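Bifunctional endo-1,4-beta-xylanase A (Neocallimastix patriciarum, PDB 2VG9) hydrolyses internal beta-1,4-xylosidic linkages of xylan as a family 11 endo-xylanase, here in a loop-swapped form of the enzyme. Local coordinates at residues 170-174 and 175-179. Sequence-based numbering, arbitrary orientation.
Sequences GHITV and SDHFK
At the strand-to-helix junction where edge strand 169-173 runs into helix 174-182, Thr173 O accepts bonds from the first helical turn. Asp176 N donates to Thr173 O at 2.8 Å, from 51° out of the carbonyl plane, and His177 ND1 adds a weak bond to the same oxygen at 3.5 Å. With CG beside its backbone N (chi1 -71°), the His177 imidazole is set with its edge to that oxygen, and Ile172 CG2 lies 3.7 Å from His177 CE1. Although Thr173 holds the N-cap position, its hydroxyl makes no capping bond and is taken by Asp133; its CG2 packs 3.6 Å from Asp176 CG. One turn on, Phe178 N meets Val174 O in the carbonyl plane at 3.1 Å, a nearly straight helical bond (N-H...O 164°). That oxygen also lies over one face of the Phe178 ring, and Val174 CG1 touches Phe178 CZ at 3.4 Å. Phe99 and Tyr112 meet the ring edge-to-face, so an alanine at Phe178 would probably leave Val174 CG1 and both aromatics facing a gap. The single helix, packed through Val174 and Phe178 against strands 73-86 and 190-200, is characteristic of the family 11 beta-jelly-roll.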
ATOM      1  N   GLY A 170     -13.056   7.353  -1.597  1.00  8.20           N
ATOM      2  CA  GLY A 170     -13.050   8.152  -2.794  1.00  8.57           C
ATOM      3  C   GLY A 170     -12.487   7.441  -4.000  1.00  8.21           C
ATOM      4  O   GLY A 170     -12.240   6.252  -3.946  1.00  9.18           O
ATOM      5  N   HIS A 171     -12.309   8.188  -5.087  1.00  8.26           N
ATOM      6  CA  HIS A 171     -11.739   7.670  -6.322  1.00  8.09           C
ATOM      7  C   HIS A 171     -10.267   8.058  -6.439  1.00  7.81           C
ATOM      8  O   HIS A 171      -9.911   9.204  -6.163  1.00  8.19           O
ATOM      9  CB  HIS A 171     -12.465   8.273  -7.512  1.00  8.85           C
ATOM     10  CG  HIS A 171     -11.849   7.882  -8.816  1.00  7.98           C
ATOM     11  ND1 HIS A 171     -10.896   8.655  -9.446  1.00 13.10           N
ATOM     12  CD2 HIS A 171     -11.976   6.753  -9.553  1.00  3.45           C
ATOM     13  CE1 HIS A 171     -10.498   8.038 -10.549  1.00  9.23           C
ATOM     14  NE2 HIS A 171     -11.129   6.882 -10.628  1.00 11.24           N
ATOM     15  N   ILE A 172      -9.421   7.099  -6.810  1.00  7.61           N
ATOM     16  CA  ILE A 172      -8.019   7.383  -7.122  1.00  7.51           C
ATOM     17  C   ILE A 172      -7.715   6.938  -8.557  1.00  7.12           C
ATOM     18  O   ILE A 172      -7.897   5.766  -8.922  1.00  6.63           O
ATOM     19  CB  ILE A 172      -7.045   6.664  -6.142  1.00  8.66           C
ATOM     20  CG1 ILE A 172      -7.349   7.077  -4.670  1.00  7.46           C
ATOM     21  CG2 ILE A 172      -5.533   6.851  -6.582  1.00  7.03           C
ATOM     22  CD1 ILE A 172      -6.680   6.213  -3.637  1.00  4.93           C
ATOM     23  N   THR A 173      -7.257   7.894  -9.360  1.00  7.32           N
ATOM     24  CA  THR A 173      -6.695   7.594 -10.665  1.00  7.72           C
ATOM     25  C   THR A 173      -5.233   7.205 -10.488  1.00  8.66           C
ATOM     26  O   THR A 173      -4.307   8.021 -10.666  1.00  8.84           O
ATOM     27  CB  THR A 173      -6.865   8.759 -11.662  1.00  7.50           C
ATOM     28  OG1 THR A 173      -8.189   9.304 -11.524  1.00  7.77           O
ATOM     29  CG2 THR A 173      -6.587   8.282 -13.121  1.00  3.92           C
ATOM     30  N   VAL A 174      -5.044   5.935 -10.138  1.00 10.01           N
ATOM     31  CA  VAL A 174      -3.739   5.364  -9.860  1.00  9.67           C
ATOM     32  C   VAL A 174      -2.763   5.653 -11.031  1.00 10.66           C
ATOM     33  O   VAL A 174      -1.602   6.021 -10.807  1.00 10.68           O
ATOM     34  CB  VAL A 174      -3.866   3.833  -9.592  1.00 11.06           C
ATOM     35  CG1 VAL A 174      -2.502   3.174  -9.480  1.00  9.95           C
ATOM     36  CG2 VAL A 174      -4.705   3.571  -8.286  1.00  9.19           C
ATOM     37  N   SER A 175      -3.245   5.540 -12.272  1.00 10.05           N
ATOM     38  CA  SER A 175      -2.387   5.796 -13.442  1.00 10.19           C
ATOM     39  C   SER A 175      -1.868   7.245 -13.516  1.00  9.81           C
ATOM     40  O   SER A 175      -0.823   7.482 -14.114  1.00  9.86           O
ATOM     41  CB  SER A 175      -3.134   5.420 -14.749  1.00 10.27           C
ATOM     42  OG  SER A 175      -4.484   5.890 -14.748  1.00  9.69           O
ATOM     43  N   ASP A 176      -2.597   8.207 -12.930  1.00 10.46           N
ATOM     44  CA  ASP A 176      -2.178   9.628 -12.883  1.00 10.88           C
ATOM     45  C   ASP A 176      -0.988   9.852 -11.904  1.00 11.05           C
ATOM     46  O   ASP A 176      -0.109  10.658 -12.172  1.00 12.01           O
ATOM     47  CB  ASP A 176      -3.353  10.543 -12.492  1.00 11.27           C
ATOM     48  CG  ASP A 176      -4.229  10.927 -13.665  1.00 12.55           C
ATOM     49  OD1 ASP A 176      -3.989  10.416 -14.790  1.00 12.96           O
ATOM     50  OD2 ASP A 176      -5.171  11.737 -13.438  1.00 11.15           O
ATOM     51  N   HIS A 177      -0.978   9.125 -10.779  1.00 10.62           N
ATOM     52  CA  HIS A 177       0.156   9.090  -9.859  1.00  9.20           C
ATOM     53  C   HIS A 177       1.363   8.515 -10.566  1.00  9.37           C
ATOM     54  O   HIS A 177       2.442   9.097 -10.494  1.00  7.34           O
ATOM     55  CB  HIS A 177      -0.176   8.292  -8.595  1.00  8.64           C
ATOM     56  CG  HIS A 177      -1.144   8.999  -7.690  1.00 11.53           C
ATOM     57  ND1 HIS A 177      -2.516   8.893  -7.828  1.00 13.21           N
ATOM     58  CD2 HIS A 177      -0.938   9.867  -6.676  1.00  5.59           C
ATOM     59  CE1 HIS A 177      -3.111   9.645  -6.914  1.00  7.79           C
ATOM     60  NE2 HIS A 177      -2.176  10.250  -6.213  1.00  9.38           N
ATOM     61  N   PHE A 178       1.187   7.402 -11.290  1.00  9.12           N
ATOM     62  CA  PHE A 178       2.341   6.825 -12.038  1.00  9.89           C
ATOM     63  C   PHE A 178       2.902   7.851 -13.034  1.00 10.95           C
ATOM     64  O   PHE A 178       4.130   7.974 -13.169  1.00 12.26           O
ATOM     65  CB  PHE A 178       1.983   5.519 -12.779  1.00  9.83           C
ATOM     66  CG  PHE A 178       1.496   4.384 -11.883  1.00  9.63           C
ATOM     67  CD1 PHE A 178       1.652   4.439 -10.490  1.00  9.44           C
ATOM     68  CD2 PHE A 178       0.913   3.238 -12.455  1.00  9.89           C
ATOM     69  CE1 PHE A 178       1.199   3.372  -9.662  1.00  9.61           C
ATOM     70  CE2 PHE A 178       0.476   2.178 -11.654  1.00  6.79           C
ATOM     71  CZ  PHE A 178       0.645   2.236 -10.261  1.00  8.98           C
ATOM     72  N   LYS A 179       2.017   8.566 -13.729  1.00 11.53           N
ATOM     73  CA  LYS A 179       2.417   9.582 -14.738  1.00 13.44           C
ATOM     74  C   LYS A 179       3.201  10.723 -14.104  1.00 12.64           C
ATOM     75  O   LYS A 179       4.251  11.127 -14.621  1.00 13.17           O
ATOM     76  CB  LYS A 179       1.201  10.184 -15.449  1.00 12.86           C
ATOM     77  CG  LYS A 179       0.650   9.364 -16.605  1.00 16.59           C
ATOM     78  CD  LYS A 179      -0.596  10.073 -17.209  1.00 16.90           C
ATOM     79  CE  LYS A 179      -1.668   9.051 -17.644  1.00 23.79           C
ATOM     80  NZ  LYS A 179      -2.507   9.533 -18.813  1.00 27.22           N
TER